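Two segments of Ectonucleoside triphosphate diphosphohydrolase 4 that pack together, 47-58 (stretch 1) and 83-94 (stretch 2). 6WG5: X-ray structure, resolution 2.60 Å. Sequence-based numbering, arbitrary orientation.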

# COMPACT_ATOMS: atom_id res chain seq x y z
N ASP A 47 -5.13 3.41 -13.28
CA ASP A 47 -5.48 2.56 -12.15
C ASP A 47 -6.97 2.26 -12.22
O ASP A 47 -7.80 3.14 -11.96
N CYS A 48 -7.31 1.02 -12.55
CA CYS A 48 -8.71 0.59 -12.66
C CYS A 48 -9.09 -0.12 -11.37
O CYS A 48 -8.96 -1.34 -11.24
N GLY A 49 -9.58 0.65 -10.40
CA GLY A 49 -10.00 0.11 -9.12
C GLY A 49 -11.47 -0.28 -9.12
O GLY A 49 -12.17 -0.22 -10.12
N SER A 50 -11.93 -0.71 -7.94
CA SER A 50 -13.32 -1.12 -7.79
C SER A 50 -14.25 0.09 -7.83
O SER A 50 -15.23 0.10 -8.58
N SER A 51 -13.95 1.12 -7.03
CA SER A 51 -14.82 2.28 -6.94
C SER A 51 -14.72 3.20 -8.15
O SER A 51 -15.61 4.03 -8.34
N GLY A 52 -13.67 3.08 -8.95
CA GLY A 52 -13.52 3.95 -10.10
C GLY A 52 -12.19 3.71 -10.78
O GLY A 52 -11.51 2.71 -10.54
N SER A 53 -11.82 4.66 -11.64
CA SER A 53 -10.59 4.58 -12.41
C SER A 53 -9.90 5.94 -12.41
O SER A 53 -10.57 6.97 -12.45
N ARG A 54 -8.57 5.92 -12.37
CA ARG A 54 -7.76 7.13 -12.37
C ARG A 54 -6.63 6.97 -13.37
O ARG A 54 -6.13 5.86 -13.60
N VAL A 55 -6.23 8.09 -13.97
CA VAL A 55 -5.15 8.12 -14.95
C VAL A 55 -4.08 9.07 -14.46
O VAL A 55 -4.38 10.14 -13.92
N PHE A 56 -2.81 8.68 -14.63
CA PHE A 56 -1.67 9.49 -14.24
C PHE A 56 -0.74 9.62 -15.44
O PHE A 56 -0.43 8.62 -16.10
N VAL A 57 -0.30 10.84 -15.72
CA VAL A 57 0.70 11.09 -16.76
C VAL A 57 2.03 11.35 -16.06
O VAL A 57 2.13 12.25 -15.22
N TYR A 58 3.03 10.56 -16.41
CA TYR A 58 4.38 10.73 -15.90
C TYR A 58 5.31 11.16 -17.03
O TYR A 58 5.14 10.75 -18.18
N PRO A 83 -0.63 18.19 -10.55
CA PRO A 83 -0.37 16.87 -11.14
C PRO A 83 -1.45 16.50 -12.16
O PRO A 83 -2.64 16.65 -11.90
N VAL A 84 -1.01 16.02 -13.32
CA VAL A 84 -1.91 15.64 -14.40
C VAL A 84 -2.63 14.35 -14.03
O VAL A 84 -2.16 13.26 -14.36
N VAL A 85 -3.77 14.47 -13.35
CA VAL A 85 -4.54 13.32 -12.90
C VAL A 85 -6.01 13.59 -13.16
O VAL A 85 -6.48 14.72 -13.04
N MET A 86 -6.74 12.54 -13.53
CA MET A 86 -8.19 12.59 -13.67
C MET A 86 -8.78 11.29 -13.15
O MET A 86 -8.17 10.22 -13.26
N LYS A 87 -9.98 11.38 -12.59
CA LYS A 87 -10.66 10.24 -12.00
C LYS A 87 -12.09 10.17 -12.51
O LYS A 87 -12.73 11.20 -12.75
N ILE A 88 -12.59 8.94 -12.68
CA ILE A 88 -13.97 8.71 -13.09
C ILE A 88 -14.52 7.53 -12.30
O ILE A 88 -13.79 6.67 -11.81
N LYS A 89 -15.85 7.50 -12.18
CA LYS A 89 -16.55 6.42 -11.50
C LYS A 89 -17.52 5.76 -12.47
O LYS A 89 -17.80 6.31 -13.53
N PRO A 90 -18.05 4.57 -12.11
CA PRO A 90 -17.90 3.80 -10.87
C PRO A 90 -16.85 2.68 -10.91
O PRO A 90 -16.72 1.96 -9.93
N GLY A 91 -16.14 2.54 -12.02
CA GLY A 91 -15.15 1.50 -12.17
C GLY A 91 -15.44 0.61 -13.37
O GLY A 91 -16.51 0.64 -13.97
N ILE A 92 -14.44 -0.20 -13.71
CA ILE A 92 -14.54 -1.05 -14.89
C ILE A 92 -15.25 -2.37 -14.59
O ILE A 92 -15.86 -2.95 -15.49
N SER A 93 -15.19 -2.84 -13.34
CA SER A 93 -15.78 -4.13 -12.99
C SER A 93 -17.29 -4.14 -13.22
O SER A 93 -17.87 -5.23 -13.36
N GLU A 94 -17.94 -2.98 -13.24
CA GLU A 94 -19.39 -2.95 -13.40
C GLU A 94 -19.82 -3.51 -14.75
O GLU A 94 -20.93 -4.04 -14.88

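What frame decides where the side chains go? The strand through Ser 53 to Phe 56 and the strand through Val 85 to Ile 88 run antiparallel, and their backbones are stitched together by paired hydrogen bonds: Ser 53 N to Ile 88 O and Ile 88 N to Ser 53 O, both 2.8 Å, then Val 55 N to Met 86 O at 3.0 Å, with a weak return bond from Met 86 N to Val 55 O at 3.4 Å. The weak bond from Val 57 N to Val 84 O, 3.3 Å, continues the series. Because successive residues of a strand alternate in direction, Ser 53, Val 55, Met 86 and Ile 88 send their side chains to one face of the sheet, while Arg 54, Phe 56, Val 85 and Lys 87 send theirs to the other.

Which side chains meet through carbon and sulfur across the pair? On the face with Arg 54, Phe 56 (chi1 m) sits beside its bridge partner Val 85 (t). The two methyls of Val 85 both reach the aromatic ring: CG2 lies 3.5 Å from Phe 56 CD1, and CG1 stands 4.3 Å from the Phe 56 ring centroid in an off-centre CH-pi contact. On the face with Ser 53, Val 55 (p) sets its CG1 3.9 Å from CB of Met 86, whose t, t, m side chain then leads away, so that contact is made near its root. Ser 53 CB and Ile 88 CG1 approach to 4.1 Å, Ile 88 being p at chi1 and t at chi2. Farther along, Val 57 and Val 84, both t, bring Val 57 CG2 within 3.5 Å of Val 84 CG1; the CA-to-CB bond of Val 84 points toward stretch 1. The CA-to-CB bond of Cys 48 (m) also points toward stretch 2, and Cys 48 SG lies 4.2 Å from Ile 92 CD1, where Ile 92 is t at both chi angles.

How do the charged side chains take part? Arg 54 and Lys 87, both m at chi1, are bridge partners with CA atoms 4.3 Å apart, and they touch through their aliphatic parts, Arg 54 CG to Lys 87 CG at 3.5 Å. Lys 87 continues fully extended, t from chi2 to chi4. The arginine head turns back to its own stretch, where Arg 54 NH1 donates to Asp 47 OD2 at 2.6 Å in a salt bridge. No side-chain hydrogen bond joins the two stretches; Ser 53 OG is satisfied elsewhere in the structure.

What do Gly 52 and Gly 91 leave room for? There the backbones come very close, with the CA atoms of Gly 52 and Gly 91 3.6 Å apart. A CB on Gly 52 would lie 2.5 Å from Ile 88 O, and one on Gly 91 would lie 2.4 Å from Ser 50 O; both would clash. Beside them, Lys 89 CG is pressed to 3.1 Å from Ser 51 O, a tight contact, with chi1 and chi2 of Lys 89 (-92° and 135°) between wells, just before the cis peptide bond that leads into Pro 90.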

# COMPACT_ATOMS: atom_id res chain seq x y z
CB ASP A 47 -5.11 3.25 -10.83
CG ASP A 47 -5.72 2.57 -9.62
OD1 ASP A 47 -6.08 1.37 -9.71
OD2 ASP A 47 -5.86 3.24 -8.58
CB CYS A 48 -8.91 -0.31 -13.88
SG CYS A 48 -8.96 0.57 -15.45
CB SER A 50 -13.51 -1.89 -6.48
OG SER A 50 -12.70 -3.05 -6.45
CB SER A 51 -14.50 3.07 -5.67
OG SER A 51 -13.12 3.39 -5.60
CB SER A 53 -10.85 4.12 -13.85
OG SER A 53 -11.38 2.81 -13.88
CB ARG A 54 -7.18 7.43 -10.98
CG ARG A 54 -8.15 7.18 -9.83
CD ARG A 54 -8.07 5.76 -9.32
NE ARG A 54 -9.25 5.37 -8.56
CZ ARG A 54 -9.40 4.21 -7.93
NH1 ARG A 54 -8.43 3.30 -7.96
NH2 ARG A 54 -10.52 3.95 -7.27
CB VAL A 55 -5.66 8.53 -16.35
CG1 VAL A 55 -6.40 9.86 -16.28
CG2 VAL A 55 -4.50 8.61 -17.34
CB PHE A 56 -0.90 8.87 -13.07
CG PHE A 56 -1.75 8.61 -11.85
CD1 PHE A 56 -1.73 9.49 -10.78
CD2 PHE A 56 -2.55 7.49 -11.78
CE1 PHE A 56 -2.51 9.25 -9.66
CE2 PHE A 56 -3.33 7.24 -10.66
CZ PHE A 56 -3.31 8.13 -9.60
CB VAL A 57 0.30 12.27 -17.65
CG1 VAL A 57 1.37 12.51 -18.72
CG2 VAL A 57 -1.05 12.02 -18.31
CB TYR A 58 4.90 9.43 -15.28
CG TYR A 58 4.09 8.95 -14.10
CD1 TYR A 58 4.38 9.40 -12.82
CD2 TYR A 58 3.05 8.06 -14.26
CE1 TYR A 58 3.64 8.98 -11.73
CE2 TYR A 58 2.31 7.62 -13.18
CZ TYR A 58 2.61 8.09 -11.92
OH TYR A 58 1.87 7.66 -10.84
CB PRO A 83 -0.38 15.93 -9.93
CG PRO A 83 -1.21 16.62 -8.92
CD PRO A 83 -0.97 18.09 -9.12
CB VAL A 84 -1.14 15.50 -15.73
CG1 VAL A 84 -2.07 15.04 -16.85
CG2 VAL A 84 -0.47 16.81 -16.09
CB VAL A 85 -4.29 13.02 -11.41
CG1 VAL A 85 -5.07 11.79 -10.96
CG2 VAL A 85 -2.81 12.84 -11.14
CB MET A 86 -8.62 12.81 -15.13
CG MET A 86 -10.11 12.62 -15.37
SD MET A 86 -10.65 13.13 -17.02
CE MET A 86 -10.81 14.90 -16.77
CB LYS A 87 -10.66 10.31 -10.46
CG LYS A 87 -9.28 10.47 -9.85
CD LYS A 87 -9.32 10.37 -8.33
CE LYS A 87 -7.93 10.45 -7.73
NZ LYS A 87 -7.96 10.34 -6.24
CB ILE A 88 -14.09 8.44 -14.61
CG1 ILE A 88 -13.31 7.18 -15.01
CG2 ILE A 88 -13.61 9.65 -15.40
CD1 ILE A 88 -13.52 6.75 -16.45
CB LYS A 89 -17.29 6.97 -10.27
CG LYS A 89 -16.46 6.91 -8.99
CD LYS A 89 -16.54 8.20 -8.19
CE LYS A 89 -15.69 8.11 -6.93
NZ LYS A 89 -15.67 9.39 -6.16
CB PRO A 90 -19.29 3.20 -10.69
CG PRO A 90 -19.74 2.94 -12.10
CD PRO A 90 -19.10 4.00 -12.97
CB ILE A 92 -13.13 -1.30 -15.47
CG1 ILE A 92 -13.21 -1.52 -16.98
CG2 ILE A 92 -12.45 -2.51 -14.81
CD1 ILE A 92 -11.88 -1.37 -17.70
CB SER A 93 -15.47 -4.47 -11.53
OG SER A 93 -16.00 -3.49 -10.66
CB GLU A 94 -19.90 -1.52 -13.24
CG GLU A 94 -19.53 -0.88 -11.91
CD GLU A 94 -20.10 -1.64 -10.72
OE1 GLU A 94 -21.30 -1.46 -10.42
OE2 GLU A 94 -19.35 -2.41 -10.10